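Local atomic coordinates of porin (Rhodobacter capsulatus, PDB entry 2POR), a protein that forms trimeric outer-membrane channels through which small hydrophilic solutes of up to about 0.6 kDa diffuse passively. Residues P173-L177 with M178-E182; G204-R208 with D209-A213; L252-D255 with T256-D259. One frame throughout, in Å; residues are numbered along the deposited sequence.

Contact 1 of 3, residues P173-L177 with M178-E182; sequences PDTAL and MADME
M178 and D174 meet where the loop after barrel strand 161-171 turns into strand 181-192; the turn includes an Asx turn at D174. Its OD1 accepts from A176 N (3.1 Å), while D174 O takes two backbone donors, L177 N at 2.9 Å and M178 N at 2.9 Å. The M178 bond is moderately bent, 148° at the hydrogen, and lies in the carbonyl plane. Two donors on one oxygen close the chain into a single helix-like turn from which the strand then departs.

The M178 side chain can be followed outward from this turn. CB lies beside the preceding peptide simply because it is bonded next to it. CG continues away from the 173-177 segment, and the chain stays extended as far as SD. There it bends (chi3 71°), which swings the terminal methyl back: CE ends 4.4 Å from P173 CD, a loose apolar touch on the ring carbon next to the proline nitrogen. The side chain also touches D207 and A147.

On the backbone side, M178 O accepts from S172 OG. The same oxygen faces T175 CA at 3.2 Å, with the CA-H pointing straight at it (179°), evidence for a CH...O contact. T175 and D180 then meet at a slant. D180 OD1 has its hydrogen-bond partner in S172 N, so its approach to T175 is only a methyl packing against an already engaged oxygen, CG2 to OD1 at 3.6 Å.

Contact 2 of 3, residues G204-R208 with D209-A213; sequences GELDR and DFARA
D207 holds its CG anti to the backbone N (chi1 169°), which sends the carboxylate forward over the backbone amides of the next residues, including F210. R208 runs extended through its first two torsions and then bends at chi3 (68°), so that its guanidinium lies alongside D209, both side chains pointing the same way. The first arrangement gives a capping bond: D207 OD2 accepts from F210 N at 2.9 Å, on the anti side of the oxygen and somewhat out of the carboxylate plane. D207 is thus the N-cap of helix 208-214, at the point where barrel strand 195-207 ends and the chain turns almost perpendicular to itself. Its own carbonyl starts the helical bonding, with A211 N reaching D207 O at 2.9 Å. A water links the D207 carboxylate to the helix start, donating to D207 OD1 (2.7 Å) and accepting from D209 N.

The salt bridge is side-on and paired, R208 NE to D209 OD1 at 2.8 Å and R208 NH2 to D209 OD2 at 2.9 Å. With the two planes 64° apart, both oxygens are met from above the carboxylate. A222 O and A223 O also bind the guanidinium, and V220 N binds D209 OD1, which ties the pair to the following loop. Away from these charges, the two methyls of L206 divide between helix residues: CD2 is 4.0 Å from F210 CE1, and CD1 is 4.3 Å from A211 CB.

Contact 3 of 3, residues L252-D255 with T256-D259; sequences LDID and TIDD
The D253 and D259 carboxylates stand side by side, pointing the same way, with their planes 70° apart; neither stacks on the other. D253 OD1 comes 4.0 Å from D259 CB, whereas the closest approach of the charged atoms, D253 OD1 to D259 OD2, is 4.7 Å, so the like charges are near without touching. These residues form a non-hydrogen-bonded antiparallel pair in the beta hairpin of strands 243-254 and 258-272.

The carbonyl groups of the turn are the other flat groups, and their use differs. I254 O receives I257 N at 3.0 Å from above its plane, 39° out of it, closing a four-residue beta turn over D255 and T256. T256 has a positive phi, which together with the extended D255 fits type II. D255 O is instead met in its plane, on a lone pair, by T256 OG1 at 2.6 Å. A chi1 of 76° sets OG1 between the backbone N and the carbonyl carbon of T256, which folds the hydroxyl back onto the preceding peptide.

Beyond the turn, I257 and D258 both face I254, a classic beta bulge. I254 N gives D258 O a short bond of 2.7 Å, nearly straight, whereas the return bond from D258 N to I254 O is weak. The extra residue places I257 alongside I254, with CG2 of I254 3.9 Å from CG1 of I257; F215 packs against both. Past the bulge the strands stay in close touch through a CH...O contact, D259 CA to L252 O at 3.1 Å.

The three contacts follow one another along one end of the antiparallel barrel. Contacts 1 and 2 have centres 10 Å apart and are bonded directly: A179 N meets D207 OD1 at 2.9 Å, so the N-cap aspartate also holds the loop of contact 1, and E205 N meets E182 O at 3.0 Å between the neighbouring strands. Contacts 2 and 3, centres 9 Å apart, join by apolar packing, with helix residue R212 CG 3.8 Å from I257 CD1. Contacts 1 and 3 do not touch. Bound detergent touches L206 and L252, consistent with a membrane-facing surface, while the nearest calcium ion is about 12 Å from the F210 side chain.

Contact 1 of 3, residues P173-L177 with M178-E182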
ATOM      1  N   PRO A 173     -14.034  27.894 -11.905  1.00 23.04           N
ATOM      2  CA  PRO A 173     -15.245  27.493 -12.587  1.00 24.44           C
ATOM      3  C   PRO A 173     -16.347  28.498 -12.256  1.00 46.59           C
ATOM      4  O   PRO A 173     -17.264  28.575 -13.058  1.00 45.87           O
ATOM      5  CB  PRO A 173     -15.533  26.118 -12.078  1.00 21.93           C
ATOM      6  CG  PRO A 173     -15.092  26.203 -10.651  1.00 24.05           C
ATOM      7  CD  PRO A 173     -13.873  27.156 -10.664  1.00 23.65           C
ATOM      8  N   ASP A 174     -16.324  29.281 -11.155  1.00 32.74           N
ATOM      9  CA  ASP A 174     -17.402  30.213 -10.840  1.00 29.56           C
ATOM     10  C   ASP A 174     -16.787  31.348 -10.061  1.00 19.81           C
ATOM     11  O   ASP A 174     -16.489  31.196  -8.861  1.00 27.36           O
ATOM     12  CB  ASP A 174     -18.463  29.515  -9.994  1.00 37.96           C
ATOM     13  CG  ASP A 174     -19.761  30.309  -9.727  1.00 44.06           C
ATOM     14  OD1 ASP A 174     -19.801  31.533  -9.831  1.00 35.40           O
ATOM     15  OD2 ASP A 174     -20.760  29.681  -9.400  1.00 47.06           O
ATOM     16  N   THR A 175     -16.627  32.493 -10.744  1.00 25.91           N
ATOM     17  CA  THR A 175     -15.985  33.640 -10.118  1.00 31.18           C
ATOM     18  C   THR A 175     -16.839  34.405  -9.082  1.00 37.44           C
ATOM     19  O   THR A 175     -16.303  35.298  -8.403  1.00 34.89           O
ATOM     20  CB  THR A 175     -15.445  34.597 -11.228  1.00 35.52           C
ATOM     21  OG1 THR A 175     -16.516  34.895 -12.106  1.00 41.72           O
ATOM     22  CG2 THR A 175     -14.249  33.967 -11.978  1.00 30.09           C
ATOM     23  N   ALA A 176     -18.134  34.037  -8.903  1.00 36.77           N
ATOM     24  CA  ALA A 176     -18.932  34.508  -7.765  1.00 34.55           C
ATOM     25  C   ALA A 176     -18.432  33.788  -6.531  1.00 34.09           C
ATOM     26  O   ALA A 176     -18.406  34.357  -5.432  1.00 32.18           O
ATOM     27  CB  ALA A 176     -20.401  34.151  -7.856  1.00 29.40           C
ATOM     28  N   LEU A 177     -18.000  32.523  -6.719  1.00 25.68           N
ATOM     29  CA  LEU A 177     -17.510  31.728  -5.609  1.00 24.25           C
ATOM     30  C   LEU A 177     -15.994  31.738  -5.354  1.00 30.49           C
ATOM     31  O   LEU A 177     -15.574  31.630  -4.193  1.00 25.58           O
ATOM     32  CB  LEU A 177     -17.999  30.323  -5.830  1.00 34.03           C
ATOM     33  CG  LEU A 177     -19.507  30.149  -5.746  1.00 41.02           C
ATOM     34  CD1 LEU A 177     -19.842  28.722  -6.042  1.00 40.73           C
ATOM     35  CD2 LEU A 177     -20.009  30.456  -4.354  1.00 41.14           C
ATOM     36  N   MET A 178     -15.138  31.880  -6.374  1.00 27.88           N
ATOM     37  CA  MET A 178     -13.673  31.872  -6.191  1.00 24.64           C
ATOM     38  C   MET A 178     -13.118  32.702  -7.312  1.00 15.20           C
ATOM     39  O   MET A 178     -13.489  32.480  -8.459  1.00 22.04           O
ATOM     40  CB  MET A 178     -13.119  30.437  -6.292  1.00 24.97           C
ATOM     41  CG  MET A 178     -11.641  30.424  -5.897  1.00 37.40           C
ATOM     42  SD  MET A 178     -10.876  28.792  -6.126  1.00 34.16           S
ATOM     43  CE  MET A 178     -10.834  28.718  -7.907  1.00 28.69           C
ATOM     44  N   ALA A 179     -12.347  33.731  -7.017  1.00 18.97           N
ATOM     45  CA  ALA A 179     -11.768  34.599  -8.018  1.00 21.25           C
ATOM     46  C   ALA A 179     -10.715  33.827  -8.817  1.00 32.90           C
ATOM     47  O   ALA A 179     -10.106  32.873  -8.317  1.00 23.82           O
ATOM     48  CB  ALA A 179     -11.034  35.775  -7.381  1.00 19.86           C
ATOM     49  N   ASP A 180     -10.493  34.201 -10.052  1.00 25.51           N
ATOM     50  CA  ASP A 180      -9.338  33.718 -10.812  1.00 29.77           C
ATOM     51  C   ASP A 180      -8.033  34.156 -10.163  1.00 35.87           C
ATOM     52  O   ASP A 180      -7.982  35.236  -9.547  1.00 25.57           O
ATOM     53  CB  ASP A 180      -9.339  34.284 -12.192  1.00 22.82           C
ATOM     54  CG  ASP A 180     -10.437  33.791 -13.089  1.00 19.28           C
ATOM     55  OD1 ASP A 180     -11.008  32.742 -12.824  1.00 24.24           O
ATOM     56  OD2 ASP A 180     -10.699  34.466 -14.081  1.00 34.46           O
ATOM     57  N   MET A 181      -6.946  33.386 -10.306  1.00 21.42           N
ATOM     58  CA  MET A 181      -5.700  33.734  -9.649  1.00 19.55           C
ATOM     59  C   MET A 181      -4.566  33.711 -10.692  1.00 26.26           C
ATOM     60  O   MET A 181      -4.694  33.032 -11.723  1.00 23.03           O
ATOM     61  CB  MET A 181      -5.389  32.725  -8.542  1.00 20.30           C
ATOM     62  CG  MET A 181      -6.524  32.474  -7.529  1.00 22.93           C
ATOM     63  SD  MET A 181      -6.072  31.599  -6.031  1.00 27.32           S
ATOM     64  CE  MET A 181      -7.261  30.350  -6.291  1.00 22.23           C
ATOM     65  N   GLU A 182      -3.480  34.443 -10.492  1.00 23.25           N
ATOM     66  CA  GLU A 182      -2.335  34.365 -11.378  1.00 28.22           C
ATOM     67  C   GLU A 182      -1.128  34.784 -10.600  1.00 22.99           C
ATOM     68  O   GLU A 182      -1.259  35.418  -9.541  1.00 23.60           O
ATOM     69  CB  GLU A 182      -2.461  35.256 -12.575  1.00 27.70           C
ATOM     70  CG  GLU A 182      -2.597  36.712 -12.236  1.00 39.91           C
ATOM     71  CD  GLU A 182      -2.390  37.640 -13.424  1.00 49.50           C
ATOM     72  OE1 GLU A 182      -2.953  37.400 -14.500  1.00 46.27           O
ATOM     73  OE2 GLU A 182      -1.636  38.602 -13.246  1.00 81.45           O
TER

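Contact 2 of 3, residues G204-R208 with D209-A213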
ATOM      1  N   GLY A 204       1.270  38.710  -7.889  1.00 32.61           N
ATOM      2  CA  GLY A 204       0.061  38.366  -8.624  1.00 28.05           C
ATOM      3  C   GLY A 204      -1.183  38.657  -7.811  1.00 28.93           C
ATOM      4  O   GLY A 204      -1.207  39.601  -7.001  1.00 27.42           O
ATOM      5  N   GLU A 205      -2.199  37.825  -7.991  1.00 23.03           N
ATOM      6  CA  GLU A 205      -3.390  37.984  -7.183  1.00 27.54           C
ATOM      7  C   GLU A 205      -4.002  36.645  -6.890  1.00 28.34           C
ATOM      8  O   GLU A 205      -3.907  35.702  -7.674  1.00 25.57           O
ATOM      9  CB  GLU A 205      -4.420  38.866  -7.868  1.00 27.61           C
ATOM     10  CG  GLU A 205      -4.979  38.344  -9.155  1.00 43.67           C
ATOM     11  CD  GLU A 205      -5.863  39.340  -9.900  1.00 51.38           C
ATOM     12  OE1 GLU A 205      -5.523  40.529  -9.930  1.00 51.17           O
ATOM     13  OE2 GLU A 205      -6.875  38.894 -10.465  1.00 66.67           O
ATOM     14  N   LEU A 206      -4.606  36.590  -5.708  1.00 21.41           N
ATOM     15  CA  LEU A 206      -5.171  35.384  -5.142  1.00 19.79           C
ATOM     16  C   LEU A 206      -6.647  35.586  -4.822  1.00 33.84           C
ATOM     17  O   LEU A 206      -7.077  36.727  -4.654  1.00 26.21           O
ATOM     18  CB  LEU A 206      -4.462  35.038  -3.859  1.00 20.83           C
ATOM     19  CG  LEU A 206      -2.982  34.686  -3.917  1.00 25.89           C
ATOM     20  CD1 LEU A 206      -2.494  34.376  -2.511  1.00 25.84           C
ATOM     21  CD2 LEU A 206      -2.787  33.501  -4.875  1.00 21.85           C
ATOM     22  N   ASP A 207      -7.442  34.517  -4.743  1.00 24.31           N
ATOM     23  CA  ASP A 207      -8.805  34.582  -4.272  1.00 26.55           C
ATOM     24  C   ASP A 207      -8.705  35.014  -2.809  1.00 29.31           C
ATOM     25  O   ASP A 207      -7.852  34.530  -2.049  1.00 22.97           O
ATOM     26  CB  ASP A 207      -9.444  33.222  -4.364  1.00 22.03           C
ATOM     27  CG  ASP A 207     -10.790  33.164  -3.648  1.00 23.24           C
ATOM     28  OD1 ASP A 207     -11.740  33.753  -4.170  1.00 24.98           O
ATOM     29  OD2 ASP A 207     -10.868  32.554  -2.584  1.00 24.03           O
ATOM     30  N   ARG A 208      -9.624  35.896  -2.393  1.00 26.76           N
ATOM     31  CA  ARG A 208      -9.671  36.411  -1.027  1.00 22.68           C
ATOM     32  C   ARG A 208      -9.718  35.335   0.020  1.00 17.48           C
ATOM     33  O   ARG A 208      -8.899  35.330   0.943  1.00 22.76           O
ATOM     34  CB  ARG A 208     -10.910  37.310  -0.802  1.00 24.59           C
ATOM     35  CG  ARG A 208     -11.054  37.874   0.632  1.00 26.44           C
ATOM     36  CD  ARG A 208     -12.484  38.407   0.840  1.00 20.80           C
ATOM     37  NE  ARG A 208     -13.452  37.320   0.844  1.00 20.58           N
ATOM     38  CZ  ARG A 208     -14.496  37.336   0.015  1.00 17.56           C
ATOM     39  NH1 ARG A 208     -14.728  38.337  -0.835  1.00 22.76           N
ATOM     40  NH2 ARG A 208     -15.307  36.295   0.013  1.00 19.37           N
ATOM     41  N   ASP A 209     -10.689  34.429  -0.087  1.00 16.79           N
ATOM     42  CA  ASP A 209     -10.812  33.453   0.963  1.00 17.98           C
ATOM     43  C   ASP A 209      -9.712  32.385   0.914  1.00 25.82           C
ATOM     44  O   ASP A 209      -9.320  31.871   1.957  1.00 23.17           O
ATOM     45  CB  ASP A 209     -12.209  32.844   0.871  1.00 24.37           C
ATOM     46  CG  ASP A 209     -13.315  33.856   1.264  1.00 28.77           C
ATOM     47  OD1 ASP A 209     -13.061  34.807   2.000  1.00 22.89           O
ATOM     48  OD2 ASP A 209     -14.429  33.677   0.804  1.00 27.21           O
ATOM     49  N   PHE A 210      -9.145  32.085  -0.245  1.00 24.91           N
ATOM     50  CA  PHE A 210      -7.970  31.198  -0.334  1.00 27.45           C
ATOM     51  C   PHE A 210      -6.790  31.885   0.414  1.00 21.30           C
ATOM     52  O   PHE A 210      -6.137  31.278   1.288  1.00 22.41           O
ATOM     53  CB  PHE A 210      -7.727  30.970  -1.856  1.00 24.74           C
ATOM     54  CG  PHE A 210      -6.441  30.257  -2.260  1.00 36.77           C
ATOM     55  CD1 PHE A 210      -5.266  30.981  -2.422  1.00 36.73           C
ATOM     56  CD2 PHE A 210      -6.442  28.891  -2.459  1.00 48.62           C
ATOM     57  CE1 PHE A 210      -4.094  30.340  -2.778  1.00 42.01           C
ATOM     58  CE2 PHE A 210      -5.262  28.253  -2.818  1.00 38.96           C
ATOM     59  CZ  PHE A 210      -4.096  28.977  -2.974  1.00 34.54           C
ATOM     60  N   ALA A 211      -6.549  33.186   0.176  1.00 18.70           N
ATOM     61  CA  ALA A 211      -5.538  33.940   0.888  1.00 17.41           C
ATOM     62  C   ALA A 211      -5.730  33.963   2.383  1.00 21.61           C
ATOM     63  O   ALA A 211      -4.780  33.794   3.157  1.00 23.50           O
ATOM     64  CB  ALA A 211      -5.552  35.352   0.337  1.00 20.52           C
ATOM     65  N   ARG A 212      -6.962  34.140   2.878  1.00 24.46           N
ATOM     66  CA  ARG A 212      -7.212  34.160   4.312  1.00 21.96           C
ATOM     67  C   ARG A 212      -6.917  32.806   4.927  1.00 20.18           C
ATOM     68  O   ARG A 212      -6.401  32.721   6.044  1.00 23.86           O
ATOM     69  CB  ARG A 212      -8.680  34.529   4.597  1.00 19.67           C
ATOM     70  CG  ARG A 212      -9.038  35.973   4.148  1.00 22.71           C
ATOM     71  CD  ARG A 212     -10.564  36.356   4.378  1.00 23.65           C
ATOM     72  NE  ARG A 212     -10.915  36.190   5.780  1.00 20.64           N
ATOM     73  CZ  ARG A 212     -10.730  37.144   6.692  1.00 19.45           C
ATOM     74  NH1 ARG A 212     -10.275  38.336   6.353  1.00 22.61           N
ATOM     75  NH2 ARG A 212     -11.012  36.941   7.958  1.00 22.43           N
ATOM     76  N   ALA A 213      -7.236  31.722   4.218  1.00 22.64           N
ATOM     77  CA  ALA A 213      -6.959  30.361   4.715  1.00 24.94           C
ATOM     78  C   ALA A 213      -5.447  30.102   4.848  1.00 28.90           C
ATOM     79  O   ALA A 213      -5.060  29.359   5.747  1.00 28.23           O
ATOM     80  CB  ALA A 213      -7.564  29.324   3.779  1.00 18.67           C
TER
HETATM   81  O   HOH W   1     -13.018  35.027  -2.114  1.00 24.32           O

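Contact 3 of 3, residues L252-D255 with T256-D259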
ATOM      1  N   LEU A 252       6.004  36.542   2.541  1.00 23.70           N
ATOM      2  CA  LEU A 252       4.770  36.493   1.786  1.00 21.27           C
ATOM      3  C   LEU A 252       3.977  37.687   2.300  1.00 26.27           C
ATOM      4  O   LEU A 252       3.861  37.842   3.516  1.00 26.01           O
ATOM      5  CB  LEU A 252       4.055  35.215   2.090  1.00 22.83           C
ATOM      6  CG  LEU A 252       2.658  35.049   1.535  1.00 32.44           C
ATOM      7  CD1 LEU A 252       2.619  35.162   0.021  1.00 25.21           C
ATOM      8  CD2 LEU A 252       2.163  33.719   2.074  1.00 28.50           C
ATOM      9  N   ASP A 253       3.484  38.515   1.398  1.00 25.12           N
ATOM     10  CA  ASP A 253       2.790  39.739   1.740  1.00 34.71           C
ATOM     11  C   ASP A 253       1.460  39.804   0.986  1.00 25.50           C
ATOM     12  O   ASP A 253       1.460  40.076  -0.227  1.00 26.91           O
ATOM     13  CB  ASP A 253       3.746  40.866   1.361  1.00 31.51           C
ATOM     14  CG  ASP A 253       3.392  42.297   1.761  1.00 52.04           C
ATOM     15  OD1 ASP A 253       2.237  42.547   2.104  1.00 49.77           O
ATOM     16  OD2 ASP A 253       4.285  43.157   1.728  1.00 67.89           O
ATOM     17  N   ILE A 254       0.303  39.576   1.622  1.00 24.18           N
ATOM     18  CA  ILE A 254      -0.950  39.617   0.900  1.00 23.34           C
ATOM     19  C   ILE A 254      -1.704  40.836   1.395  1.00 30.07           C
ATOM     20  O   ILE A 254      -2.025  40.986   2.586  1.00 29.61           O
ATOM     21  CB  ILE A 254      -1.809  38.396   1.154  1.00 20.78           C
ATOM     22  CG1 ILE A 254      -0.978  37.112   0.881  1.00 23.54           C
ATOM     23  CG2 ILE A 254      -3.034  38.488   0.234  1.00 20.01           C
ATOM     24  CD1 ILE A 254      -1.681  35.774   1.155  1.00 30.48           C
ATOM     25  N   ASP A 255      -1.948  41.662   0.402  1.00 27.10           N
ATOM     26  CA  ASP A 255      -2.625  42.925   0.566  1.00 37.11           C
ATOM     27  C   ASP A 255      -4.014  42.697   1.167  1.00 34.48           C
ATOM     28  O   ASP A 255      -4.773  41.814   0.755  1.00 33.20           O
ATOM     29  CB  ASP A 255      -2.745  43.592  -0.795  1.00 36.96           C
ATOM     30  CG  ASP A 255      -3.295  45.019  -0.771  1.00 61.77           C
ATOM     31  OD1 ASP A 255      -2.871  45.817   0.072  1.00 63.74           O
ATOM     32  OD2 ASP A 255      -4.146  45.337  -1.601  1.00 54.70           O
ATOM     33  N   THR A 256      -4.248  43.533   2.182  1.00 38.04           N
ATOM     34  CA  THR A 256      -5.454  43.601   2.992  1.00 27.79           C
ATOM     35  C   THR A 256      -5.524  42.407   3.932  1.00 45.76           C
ATOM     36  O   THR A 256      -6.408  42.432   4.786  1.00 49.10           O
ATOM     37  CB  THR A 256      -6.830  43.646   2.180  1.00 37.48           C
ATOM     38  OG1 THR A 256      -7.120  42.361   1.693  1.00 37.65           O
ATOM     39  CG2 THR A 256      -6.800  44.602   1.009  1.00 36.65           C
ATOM     40  N   ILE A 257      -4.680  41.357   3.904  1.00 46.16           N
ATOM     41  CA  ILE A 257      -4.824  40.228   4.832  1.00 36.33           C
ATOM     42  C   ILE A 257      -3.672  40.349   5.782  1.00 45.12           C
ATOM     43  O   ILE A 257      -3.866  40.860   6.876  1.00 39.40           O
ATOM     44  CB  ILE A 257      -4.759  38.821   4.137  1.00 30.69           C
ATOM     45  CG1 ILE A 257      -5.752  38.753   2.977  1.00 26.95           C
ATOM     46  CG2 ILE A 257      -4.941  37.737   5.195  1.00 28.34           C
ATOM     47  CD1 ILE A 257      -7.198  39.122   3.247  1.00 47.06           C
ATOM     48  N   ASP A 258      -2.453  39.967   5.399  1.00 26.70           N
ATOM     49  CA  ASP A 258      -1.334  40.006   6.315  1.00 20.95           C
ATOM     50  C   ASP A 258      -0.027  39.705   5.532  1.00 21.68           C
ATOM     51  O   ASP A 258      -0.084  39.466   4.327  1.00 25.33           O
ATOM     52  CB  ASP A 258      -1.557  38.964   7.424  1.00 24.31           C
ATOM     53  CG  ASP A 258      -0.870  39.300   8.765  1.00 39.02           C
ATOM     54  OD1 ASP A 258      -0.157  40.318   8.892  1.00 36.22           O
ATOM     55  OD2 ASP A 258      -1.052  38.526   9.712  1.00 49.23           O
ATOM     56  N   ASP A 259       1.111  39.762   6.222  1.00 32.03           N
ATOM     57  CA  ASP A 259       2.425  39.440   5.709  1.00 35.51           C
ATOM     58  C   ASP A 259       3.087  38.536   6.729  1.00 29.00           C
ATOM     59  O   ASP A 259       2.676  38.493   7.892  1.00 29.90           O
ATOM     60  CB  ASP A 259       3.301  40.680   5.507  1.00 29.16           C
ATOM     61  CG  ASP A 259       3.476  41.600   6.715  1.00 32.42           C
ATOM     62  OD1 ASP A 259       4.205  41.267   7.638  1.00 53.80           O
ATOM     63  OD2 ASP A 259       2.872  42.667   6.727  1.00 66.04           O
TER